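Local coordinates for protein D-lactate dehydrogenase (Fermentative) (Pseudomonas aeruginosa, PDB 5Z20) that catalyses the NAD-dependent interconversion of pyruvate and D-lactate in fermentation, as a member of the D-isomer specific 2-hydroxyacid dehydrogenase family, at residues B[64-69]-B[88-93]; B[164-169]-B[205-210]. All coordinates share one frame; numbering follows the deposited sequence.

Contact 1: residues B[64-69]-B[88-93]. With OXM (oxamic acid), chain M.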
loop_
_atom_site.group_PDB
_atom_site.type_symbol
_atom_site.label_atom_id
_atom_site.label_comp_id
_atom_site.label_asym_id
_atom_site.label_seq_id
_atom_site.Cartn_x
_atom_site.Cartn_y
_atom_site.Cartn_z
ATOM N N VAL B 64 0.856 5.109 -40.047
ATOM C CA VAL B 64 0.634 5.450 -38.657
ATOM C C VAL B 64 0.263 4.182 -37.917
ATOM O O VAL B 64 -0.596 3.437 -38.359
ATOM C CB VAL B 64 -0.470 6.509 -38.559
ATOM C CG1 VAL B 64 -1.006 6.635 -37.179
ATOM C CG2 VAL B 64 0.096 7.872 -38.984
ATOM N N CYS B 65 0.939 3.947 -36.790
ATOM C CA CYS B 65 0.638 2.795 -35.913
ATOM C C CYS B 65 -0.016 3.259 -34.634
ATOM O O CYS B 65 0.570 4.066 -33.856
ATOM C CB CYS B 65 1.881 2.046 -35.572
ATOM S SG CYS B 65 1.541 0.566 -34.561
ATOM N N ALA B 66 -1.263 2.830 -34.445
ATOM C CA ALA B 66 -2.100 3.291 -33.353
ATOM C C ALA B 66 -2.464 2.156 -32.415
ATOM O O ALA B 66 -2.531 0.971 -32.828
ATOM C CB ALA B 66 -3.375 3.881 -33.900
ATOM N N PHE B 67 -2.828 2.564 -31.197
ATOM C CA PHE B 67 -3.256 1.646 -30.171
ATOM C C PHE B 67 -4.687 1.939 -29.798
ATOM O O PHE B 67 -5.338 2.795 -30.403
ATOM C CB PHE B 67 -2.252 1.651 -29.008
ATOM C CG PHE B 67 -2.435 0.532 -28.025
ATOM C CD1 PHE B 67 -2.575 -0.784 -28.432
ATOM C CD2 PHE B 67 -2.448 0.801 -26.670
ATOM C CE1 PHE B 67 -2.733 -1.813 -27.510
ATOM C CE2 PHE B 67 -2.589 -0.201 -25.751
ATOM C CZ PHE B 67 -2.733 -1.514 -26.155
ATOM N N VAL B 68 -5.206 1.209 -28.819
ATOM C CA VAL B 68 -6.647 1.092 -28.629
ATOM C C VAL B 68 -7.266 2.338 -28.057
ATOM O O VAL B 68 -8.486 2.498 -28.095
ATOM C CB VAL B 68 -6.998 -0.106 -27.731
ATOM C CG1 VAL B 68 -6.479 -1.393 -28.370
ATOM C CG2 VAL B 68 -6.374 0.019 -26.350
ATOM N N ASN B 69 -6.460 3.237 -27.526
ATOM C CA ASN B 69 -7.076 4.436 -27.041
ATOM C C ASN B 69 -6.745 5.654 -27.923
ATOM O O ASN B 69 -6.914 6.777 -27.522
ATOM C CB ASN B 69 -6.742 4.628 -25.544
ATOM C CG ASN B 69 -7.426 3.534 -24.620
ATOM O OD1 ASN B 69 -8.541 2.980 -24.905
ATOM N ND2 ASN B 69 -6.773 3.293 -23.454
ATOM N N VAL B 88 -3.170 2.772 -41.949
ATOM C CA VAL B 88 -3.346 2.768 -40.507
ATOM C C VAL B 88 -3.146 1.354 -39.983
ATOM O O VAL B 88 -3.891 0.455 -40.335
ATOM C CB VAL B 88 -4.723 3.239 -40.149
ATOM C CG1 VAL B 88 -4.958 3.090 -38.663
ATOM C CG2 VAL B 88 -4.847 4.694 -40.544
ATOM N N ALA B 89 -2.097 1.189 -39.184
ATOM C CA ALA B 89 -1.741 -0.118 -38.660
ATOM C C ALA B 89 -2.075 -0.134 -37.167
ATOM O O ALA B 89 -1.499 0.642 -36.366
ATOM C CB ALA B 89 -0.269 -0.355 -38.842
ATOM N N LEU B 90 -3.017 -0.986 -36.808
ATOM C CA LEU B 90 -3.454 -1.122 -35.381
ATOM C C LEU B 90 -2.591 -2.160 -34.773
ATOM O O LEU B 90 -2.576 -3.322 -35.232
ATOM C CB LEU B 90 -4.885 -1.570 -35.300
ATOM C CG LEU B 90 -5.906 -0.748 -36.111
ATOM C CD1 LEU B 90 -7.342 -1.243 -35.862
ATOM C CD2 LEU B 90 -5.855 0.743 -35.729
ATOM N N ARG B 91 -1.893 -1.788 -33.708
ATOM C CA ARG B 91 -1.134 -2.755 -32.940
ATOM C C ARG B 91 -2.010 -3.379 -31.871
ATOM O O ARG B 91 -1.649 -3.403 -30.683
ATOM C CB ARG B 91 0.190 -2.160 -32.418
ATOM C CG ARG B 91 0.072 -0.931 -31.496
ATOM C CD ARG B 91 1.448 -0.571 -30.987
ATOM N NE ARG B 91 1.418 0.371 -29.855
ATOM C CZ ARG B 91 1.304 1.695 -29.990
ATOM N NH1 ARG B 91 1.203 2.255 -31.223
ATOM N NH2 ARG B 91 1.297 2.467 -28.931
ATOM N N SER B 92 -3.130 -3.941 -32.309
ATOM C CA SER B 92 -4.184 -4.395 -31.424
ATOM C C SER B 92 -5.088 -5.366 -32.149
ATOM O O SER B 92 -5.042 -5.434 -33.405
ATOM C CB SER B 92 -5.037 -3.239 -30.952
ATOM O OG SER B 92 -5.806 -2.616 -31.989
ATOM N N ALA B 93 -5.905 -6.107 -31.429
ATOM C CA ALA B 93 -6.910 -6.905 -32.083
ATOM C C ALA B 93 -8.163 -6.096 -32.302
ATOM O O ALA B 93 -8.791 -6.164 -33.354
ATOM C CB ALA B 93 -7.245 -8.115 -31.241
HETATM C C1 OXM M . -6.172 -4.783 -26.712
HETATM N N1 OXM M . -4.933 -4.790 -26.224
HETATM O O1 OXM M . -7.124 -4.413 -26.044
HETATM C C2 OXM M . -6.392 -5.232 -28.083
HETATM O O2 OXM M . -7.433 -4.876 -28.677
HETATM O O3 OXM M . -5.535 -5.961 -28.628
HETATM O O HOH W 1 -5.026 0.023 -32.173
#

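Contact 2: residues B[164-169]-B[205-210]. With NAI (1,4-dihydronicotinamide adenine dinucleotide), chain L.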
loop_
_atom_site.group_PDB
_atom_site.type_symbol
_atom_site.label_atom_id
_atom_site.label_comp_id
_atom_site.label_asym_id
_atom_site.label_seq_id
_atom_site.Cartn_x
_atom_site.Cartn_y
_atom_site.Cartn_z
ATOM N N GLY B 164 -20.220 -18.116 -16.849
ATOM C CA GLY B 164 -20.866 -17.694 -18.076
ATOM C C GLY B 164 -19.943 -16.832 -18.900
ATOM O O GLY B 164 -19.416 -15.821 -18.398
ATOM N N VAL B 165 -19.797 -17.209 -20.155
ATOM C CA VAL B 165 -18.945 -16.534 -21.088
ATOM C C VAL B 165 -19.797 -15.819 -22.118
ATOM O O VAL B 165 -20.501 -16.467 -22.892
ATOM C CB VAL B 165 -18.019 -17.548 -21.790
ATOM C CG1 VAL B 165 -17.103 -16.836 -22.725
ATOM C CG2 VAL B 165 -17.245 -18.336 -20.772
ATOM N N ILE B 166 -19.702 -14.499 -22.168
ATOM C CA ILE B 166 -20.412 -13.732 -23.138
ATOM C C ILE B 166 -19.416 -13.407 -24.230
ATOM O O ILE B 166 -18.493 -12.581 -24.063
ATOM C CB ILE B 166 -20.948 -12.469 -22.478
ATOM C CG1 ILE B 166 -22.029 -12.864 -21.464
ATOM C CG2 ILE B 166 -21.496 -11.481 -23.494
ATOM C CD1 ILE B 166 -22.464 -11.766 -20.543
ATOM N N GLY B 167 -19.607 -14.040 -25.364
ATOM C CA GLY B 167 -18.686 -13.886 -26.494
ATOM C C GLY B 167 -17.679 -15.002 -26.535
ATOM O O GLY B 167 -16.699 -14.957 -25.800
ATOM N N THR B 168 -17.953 -16.000 -27.375
ATOM C CA THR B 168 -17.158 -17.223 -27.437
ATOM C C THR B 168 -16.285 -17.264 -28.675
ATOM O O THR B 168 -16.263 -18.255 -29.394
ATOM C CB THR B 168 -18.073 -18.469 -27.397
ATOM O OG1 THR B 168 -19.126 -18.392 -28.393
ATOM C CG2 THR B 168 -18.734 -18.536 -26.021
ATOM N N GLY B 169 -15.546 -16.191 -28.903
ATOM C CA GLY B 169 -14.633 -16.099 -30.008
ATOM C C GLY B 169 -13.263 -16.627 -29.612
ATOM O O GLY B 169 -13.150 -17.503 -28.803
ATOM N N LEU B 205 -27.047 -20.620 -24.066
ATOM C CA LEU B 205 -28.340 -20.171 -23.622
ATOM C C LEU B 205 -28.526 -18.691 -23.839
ATOM O O LEU B 205 -27.636 -18.021 -24.289
ATOM C CB LEU B 205 -28.621 -20.550 -22.185
ATOM C CG LEU B 205 -27.677 -20.313 -21.033
ATOM C CD1 LEU B 205 -26.540 -19.345 -21.224
ATOM C CD2 LEU B 205 -28.334 -20.225 -19.677
ATOM N N ALA B 206 -29.703 -18.191 -23.529
ATOM C CA ALA B 206 -30.010 -16.813 -23.781
ATOM C C ALA B 206 -29.260 -15.960 -22.737
ATOM O O ALA B 206 -28.991 -16.391 -21.634
ATOM C CB ALA B 206 -31.525 -16.572 -23.698
ATOM N N LEU B 207 -29.007 -14.709 -23.105
ATOM C CA LEU B 207 -28.274 -13.822 -22.261
ATOM C C LEU B 207 -28.860 -13.760 -20.865
ATOM O O LEU B 207 -28.124 -13.833 -19.900
ATOM C CB LEU B 207 -28.211 -12.430 -22.892
ATOM C CG LEU B 207 -27.427 -11.410 -22.052
ATOM C CD1 LEU B 207 -26.016 -11.902 -21.695
ATOM C CD2 LEU B 207 -27.326 -10.096 -22.797
ATOM N N ASP B 208 -30.179 -13.583 -20.747
ATOM C CA ASP B 208 -30.757 -13.371 -19.422
ATOM C C ASP B 208 -30.653 -14.595 -18.554
ATOM O O ASP B 208 -30.452 -14.486 -17.352
ATOM C CB ASP B 208 -32.213 -12.877 -19.487
ATOM C CG ASP B 208 -32.311 -11.356 -19.737
ATOM O OD1 ASP B 208 -31.303 -10.572 -19.632
ATOM O OD2 ASP B 208 -33.422 -10.966 -20.111
ATOM N N ALA B 209 -30.768 -15.751 -19.168
ATOM C CA ALA B 209 -30.642 -16.996 -18.455
ATOM C C ALA B 209 -29.149 -17.232 -18.019
ATOM O O ALA B 209 -28.878 -17.672 -16.922
ATOM C CB ALA B 209 -31.162 -18.156 -19.306
ATOM N N LEU B 210 -28.209 -16.884 -18.880
ATOM C CA LEU B 210 -26.784 -16.947 -18.507
ATOM C C LEU B 210 -26.537 -16.053 -17.288
ATOM O O LEU B 210 -25.908 -16.458 -16.330
ATOM C CB LEU B 210 -25.894 -16.489 -19.674
ATOM C CG LEU B 210 -24.362 -16.458 -19.401
ATOM C CD1 LEU B 210 -23.643 -16.747 -20.711
ATOM C CD2 LEU B 210 -23.892 -15.122 -18.799
HETATM P PA NAI L . -13.355 -12.609 -31.784
HETATM O O1A NAI L . -13.868 -11.812 -32.823
HETATM O O2A NAI L . -12.582 -13.789 -32.056
HETATM O O5B NAI L . -14.576 -13.015 -30.960
HETATM C C5B NAI L . -15.573 -12.157 -30.533
HETATM C C4B NAI L . -16.787 -12.986 -30.203
HETATM O O4B NAI L . -17.798 -12.152 -29.686
HETATM C C3B NAI L . -17.341 -13.772 -31.398
HETATM O O3B NAI L . -17.753 -15.093 -31.128
HETATM C C2B NAI L . -18.564 -12.973 -31.659
HETATM O O2B NAI L . -19.612 -13.634 -32.315
HETATM C C1B NAI L . -18.990 -12.535 -30.278
HETATM N N9A NAI L . -19.997 -11.474 -30.373
HETATM C C8A NAI L . -20.110 -10.603 -31.364
HETATM N N7A NAI L . -21.115 -9.810 -31.199
HETATM C C5A NAI L . -21.697 -10.144 -30.089
HETATM C C6A NAI L . -22.856 -9.656 -29.349
HETATM N N6A NAI L . -23.570 -8.643 -29.811
HETATM N N1A NAI L . -23.149 -10.260 -28.210
HETATM C C2A NAI L . -22.433 -11.278 -27.785
HETATM N N3A NAI L . -21.373 -11.761 -28.402
HETATM C C4A NAI L . -20.969 -11.258 -29.544
HETATM O O3 NAI L . -12.616 -11.570 -30.881
HETATM P PN NAI L . -11.562 -11.854 -29.766
HETATM O O1N NAI L . -10.311 -12.035 -30.392
HETATM O O2N NAI L . -12.070 -12.862 -28.914
HETATM O O5D NAI L . -11.635 -10.484 -29.097
HETATM C C5D NAI L . -12.586 -10.155 -28.132
HETATM C C4D NAI L . -12.472 -8.715 -27.657
HETATM O O4D NAI L . -11.673 -8.541 -26.515
HETATM C C3D NAI L . -11.926 -7.738 -28.662
HETATM O O3D NAI L . -12.925 -7.202 -29.490
HETATM C C2D NAI L . -11.301 -6.668 -27.800
HETATM O O2D NAI L . -12.152 -5.577 -27.596
HETATM C C1D NAI L . -11.062 -7.311 -26.470
HETATM N N1N NAI L . -9.641 -7.419 -26.219
HETATM C C2N NAI L . -9.156 -6.949 -25.091
HETATM C C3N NAI L . -7.816 -7.030 -24.775
HETATM C C7N NAI L . -7.294 -6.481 -23.464
HETATM O O7N NAI L . -6.178 -6.153 -23.364
HETATM N N7N NAI L . -8.029 -6.345 -22.415
HETATM C C4N NAI L . -6.976 -7.578 -25.735
HETATM C C5N NAI L . -7.495 -8.046 -26.913
HETATM C C6N NAI L . -8.846 -7.960 -27.123
#

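Contact 1: residues B[64-69]-B[88-93]
Arg91 crosses Phe67 at about a right angle, the root of the Phe67 side chain resting on the Arg91 guanidinium: Phe67 CB stands 3.6 Å above the centre of the plane. Arg91 CG sits between its own backbone N and carbonyl carbon (chi1 60°), and the extended chain from there to NE climbs past Cys65, whose SG lies 3.7 Å from Arg91 CG. In the guanidinium plane, at its edge, Arg91 NH1 comes within 3.3 Å of Cys65 O, while NH2 is hydrogen-bonded to Phe22 O. With CG turned away from its backbone N (chi1 -168°), Phe67 directs a ring edge at the opposite segment, CD1 lying 3.6 Å from Arg91 O. Val68 CG2 covers one face of this ring, and the other branch, Val68 CG1, presses tightly on Ser92 CB at 3.5 Å. Ala66 O takes two donors: Arg91 N at 3.0 Å and a water at 2.7 Å; the same water donates to Ser92 OG, itself hydrogen-bonded to Gly94 O. The chain then folds back in an inverse gamma turn about Arg91, beyond which Ala93 N donates to O3 of oxamate at 2.8 Å. The strand ends thus lead into the pocket holding oxamate, a pyruvate analogue, and so probably the substrate site; Arg250, His311, Tyr116 and Gly94 also bind oxamate. Strands 63-66 and 87-90, joined through helix 74-82 as a beta-alpha-beta unit, pair in parallel inside a five-stranded sheet, 63-66 in the middle, flanked by 18-21 and 110-111, with Arg91 reaching helix 317-335.

Contact 2: residues B[164-169]-B[205-210]
Leu210, which packs on Gly164 and Ile166, is held in the first turn of its helix by a backbone bond from Leu210 N to Ala206 O, 2.9 Å long; Ala206 is the N-cap. No hydrogen bond joins the two segments, and the contact is apolar. Leu210 CG leans on the backbone of Gly164, 3.9 Å from its CA, a strand position where the lack of a side chain lets the leucine come close. Its two methyls part: CD1 comes to 3.8 Å from Val165 O, whereas CD2 meets Ile166 CG1 at 4.0 Å. Ile166 sends CG1 opposite its carbonyl carbon (chi1 -68°) and continues extended to CD1, which touches Leu207 CD1 at 3.7 Å, the two side chains crossing at about a right angle. Strand 162-166, which carries Ile166, is the first in sequence of the seven-stranded parallel Rossmann-type sheet, an inner strand between 185-189 and 216-219; it packs against helix 207-213, with Tyr189 of strand 185-189 also touching both leucines. Past Ile166 the chain enters the glycine-rich turn of the GxGxxG pattern, where the bare CA atoms of Gly167 and Gly169 let it pass close to the adenosine ribose. Gly169 CA lies 3.2 Å from O5B of NADH, and Gly167 CA 3.7 Å from O4B. Thr168 N donates to Asp190 OD2, the carboxylate oxygen that is also hydrogen-bonded to NADH, and Thr168 OG1 is hydrogen-bonded with Tyr204 OH.

Overall arrangement
Contact 1 and contact 2 lie on opposite sides of the chain's centre, their centres about 29 Å apart and their nearest atoms about 11 Å apart. They come in series along the chain, 64-69 with 88-93 closing before 164-169 with 205-210 opens. They share no sheet: contact 1 belongs to the five-stranded sheet on the oxamate side of the cleft, contact 2 to the seven-stranded Rossmann sheet that carries NADH. In contact 1 both strands run on toward the oxamate; in contact 2 only strand 162-166 runs on to the cofactor, while helix 207-213 packs on it. NADH spans the gap, its adenosine half beside contact 2 and its nicotinamide near the oxamate, consistent with hydride transfer between the nicotinamide and a substrate bound where oxamate lies.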